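Local coordinates for glycosyl transferases group 1 family protein (Francisella tularensis subsp. tularensis, PDB 5I45) that probably transfers sugar residues as a GT-B glycosyltransferase, of which this chain is the C-terminal domain, at residues Q20-I26 / S107-L112. Numbering follows the deposited sequence. Where two conformers were deposited one is given.
Sequences QWQDKKI and SWYRAL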
loop_
_atom_site.group_PDB
_atom_site.type_symbol
_atom_site.label_atom_id
_atom_site.label_comp_id
_atom_site.label_asym_id
_atom_site.label_seq_id
_atom_site.Cartn_x
_atom_site.Cartn_y
_atom_site.Cartn_z
ATOM N N GLN A 20 2.036 15.181 -5.669
ATOM C CA GLN A 20 0.760 14.443 -5.664
ATOM C C GLN A 20 0.337 14.133 -4.224
ATOM O O GLN A 20 -0.833 14.275 -3.888
ATOM C CB GLN A 20 0.865 13.144 -6.455
ATOM C CG GLN A 20 1.226 13.262 -7.921
ATOM C CD GLN A 20 0.250 14.107 -8.688
ATOM O OE1 GLN A 20 0.600 15.185 -9.225
ATOM N NE2 GLN A 20 -1.008 13.691 -8.676
ATOM N N TRP A 21 1.294 13.747 -3.382
ATOM C CA TRP A 21 0.994 13.523 -1.971
ATOM C C TRP A 21 0.556 14.829 -1.304
ATOM O O TRP A 21 -0.449 14.849 -0.582
ATOM C CB TRP A 21 2.202 12.914 -1.246
ATOM C CG TRP A 21 1.947 12.795 0.206
ATOM C CD1 TRP A 21 2.278 13.719 1.160
ATOM C CD2 TRP A 21 1.196 11.770 0.886
ATOM N NE1 TRP A 21 1.785 13.335 2.382
ATOM C CE2 TRP A 21 1.135 12.137 2.250
ATOM C CE3 TRP A 21 0.574 10.589 0.483
ATOM C CZ2 TRP A 21 0.496 11.348 3.207
ATOM C CZ3 TRP A 21 -0.074 9.825 1.448
ATOM C CH2 TRP A 21 -0.106 10.210 2.770
ATOM N N GLN A 22 1.292 15.925 -1.527
ATOM C CA GLN A 22 0.881 17.205 -0.937
ATOM C C GLN A 22 -0.558 17.566 -1.305
ATOM O O GLN A 22 -1.308 18.067 -0.452
ATOM C CB GLN A 22 1.844 18.334 -1.347
ATOM C CG GLN A 22 3.192 18.252 -0.679
ATOM C CD GLN A 22 3.078 18.354 0.818
ATOM O OE1 GLN A 22 2.473 19.325 1.336
ATOM N NE2 GLN A 22 3.636 17.398 1.536
ATOM N N ASP A 23 -0.961 17.281 -2.535
ATOM C CA ASP A 23 -2.300 17.677 -3.010
ATOM C C ASP A 23 -3.407 16.942 -2.285
ATOM O O ASP A 23 -4.534 17.382 -2.312
ATOM C CB ASP A 23 -2.449 17.415 -4.513
ATOM C CG ASP A 23 -1.566 18.301 -5.379
ATOM O OD1 ASP A 23 -0.989 19.290 -4.908
ATOM O OD2 ASP A 23 -1.456 17.941 -6.560
ATOM N N LYS A 24 -3.082 15.830 -1.613
ATOM C CA LYS A 24 -4.103 15.095 -0.819
ATOM C C LYS A 24 -4.465 15.781 0.498
ATOM O O LYS A 24 -5.456 15.432 1.134
ATOM C CB LYS A 24 -3.645 13.658 -0.558
ATOM C CG LYS A 24 -3.466 12.820 -1.835
ATOM C CD LYS A 24 -4.755 12.703 -2.629
ATOM C CE LYS A 24 -4.656 11.663 -3.731
ATOM N NZ LYS A 24 -5.894 11.633 -4.542
ATOM N N LYS A 25 -3.670 16.748 0.906
ATOM C CA LYS A 25 -3.917 17.533 2.132
ATOM C C LYS A 25 -4.034 16.660 3.367
ATOM O O LYS A 25 -4.976 16.804 4.183
ATOM C CB LYS A 25 -5.124 18.470 1.989
ATOM C CG LYS A 25 -4.997 19.425 0.801
ATOM C CD LYS A 25 -3.812 20.381 0.872
ATOM C CE LYS A 25 -4.143 21.783 1.366
ATOM N NZ LYS A 25 -4.302 21.973 2.844
ATOM N N ILE A 26 -3.088 15.747 3.504
ATOM C CA ILE A 26 -3.014 14.941 4.716
ATOM C C ILE A 26 -1.626 15.024 5.301
ATOM O O ILE A 26 -0.668 15.315 4.619
ATOM C CB ILE A 26 -3.509 13.501 4.530
ATOM C CG1 ILE A 26 -2.813 12.827 3.364
ATOM C CG2 ILE A 26 -5.025 13.492 4.346
ATOM C CD1 ILE A 26 -3.116 11.346 3.233
ATOM N N SER A 107 -5.280 8.025 -8.704
ATOM C CA SER A 107 -4.549 9.169 -8.176
ATOM C C SER A 107 -3.882 8.834 -6.850
ATOM O O SER A 107 -2.859 9.432 -6.515
ATOM C CB SER A 107 -5.455 10.413 -7.988
ATOM O OG SER A 107 -6.359 10.257 -6.934
ATOM N N TRP A 108 -4.490 7.948 -6.068
ATOM C CA TRP A 108 -3.866 7.551 -4.807
ATOM C C TRP A 108 -2.593 6.782 -5.050
ATOM O O TRP A 108 -1.595 7.027 -4.404
ATOM C CB TRP A 108 -4.812 6.746 -3.897
ATOM C CG TRP A 108 -5.622 7.615 -3.025
ATOM C CD1 TRP A 108 -6.940 7.907 -3.140
ATOM C CD2 TRP A 108 -5.139 8.374 -1.920
ATOM N NE1 TRP A 108 -7.325 8.758 -2.146
ATOM C CE2 TRP A 108 -6.235 9.073 -1.385
ATOM C CE3 TRP A 108 -3.889 8.511 -1.318
ATOM C CZ2 TRP A 108 -6.116 9.917 -0.276
ATOM C CZ3 TRP A 108 -3.782 9.349 -0.209
ATOM C CH2 TRP A 108 -4.872 10.018 0.288
ATOM N N TYR A 109 -2.593 5.862 -6.006
ATOM C CA TYR A 109 -1.355 5.148 -6.298
ATOM C C TYR A 109 -0.252 6.136 -6.661
ATOM O O TYR A 109 0.899 5.972 -6.240
ATOM C CB TYR A 109 -1.523 4.133 -7.416
ATOM C CG TYR A 109 -2.291 2.902 -7.025
ATOM C CD1 TYR A 109 -1.718 1.948 -6.206
ATOM C CD2 TYR A 109 -3.577 2.680 -7.477
ATOM C CE1 TYR A 109 -2.384 0.794 -5.884
ATOM C CE2 TYR A 109 -4.257 1.528 -7.131
ATOM C CZ TYR A 109 -3.641 0.599 -6.342
ATOM O OH TYR A 109 -4.302 -0.562 -5.995
ATOM N N ARG A 110 -0.623 7.177 -7.401
ATOM C CA ARG A 110 0.352 8.201 -7.816
ATOM C C ARG A 110 0.926 9.027 -6.676
ATOM O O ARG A 110 1.965 9.662 -6.829
ATOM C CB ARG A 110 -0.272 9.124 -8.871
ATOM C CG ARG A 110 -0.301 8.493 -10.233
ATOM C CD ARG A 110 -0.700 9.466 -11.328
ATOM N NE ARG A 110 -2.144 9.648 -11.449
ATOM C CZ ARG A 110 -2.961 8.812 -12.092
ATOM N NH1 ARG A 110 -2.491 7.678 -12.653
ATOM N NH2 ARG A 110 -4.263 9.101 -12.160
ATOM N N ALA A 111 0.246 9.033 -5.536
ATOM C CA ALA A 111 0.680 9.781 -4.368
ATOM C C ALA A 111 1.505 8.943 -3.392
ATOM O O ALA A 111 2.095 9.511 -2.473
ATOM C CB ALA A 111 -0.521 10.369 -3.644
ATOM N N LEU A 112 1.546 7.615 -3.588
ATOM C CA LEU A 112 2.158 6.719 -2.596
ATOM C C LEU A 112 3.515 6.170 -2.985
ATOM O O LEU A 112 3.728 5.773 -4.130
ATOM C CB LEU A 112 1.216 5.517 -2.368
ATOM C CG LEU A 112 -0.129 5.883 -1.757
ATOM C CD1 LEU A 112 -1.094 4.717 -1.893
ATOM C CD2 LEU A 112 -0.009 6.376 -0.329
HETATM O O HOH W 1 -2.335 11.923 -7.412
#
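Lys24 lies along one face of the Trp108 indole, showing how one lysine can offer both methylenes and charge to a single aromatic surface. The setting is the Rossmann-like C-terminal domain of a probable GT-B glycosyltransferase, where helices 17-23 and 104-111 meet on one side of the parallel sheet. A bend at chi2 (-60°) followed by extended outer torsions carries the Lys24 chain across the ring. Its CE makes a CH-pi contact 3.8 Å from the centroid of the six-membered ring, while NZ sits above the five-membered ring, 4.0 Å from that centroid and 8° off the normal, as a cation-pi pair.

The rim of Trp108 is used as well: Ile26 CD1 meets Trp108 CH2 at the ring edge, in plane, at 3.7 Å. Trp21 turns its ring edge to Ala111 O, with CE3 3.5 Å from that oxygen, and its NE1 is hydrogen-bonded to Gly28 O. Trp21 CZ3 approaches Leu112 CD2 (3.9 Å) and Trp108 CZ3 (4.1 Å) obliquely, and Ala111 CB lies against the Trp21 backbone. Trp21, Ile26, Trp108 and Leu112 all rest on strand 61-66. The Lys24 ammonium also donates a hydrogen bond to Ser107, itself hydrogen-bonded to Glu104 O, with NZ 2.8 Å from Ser107 OG.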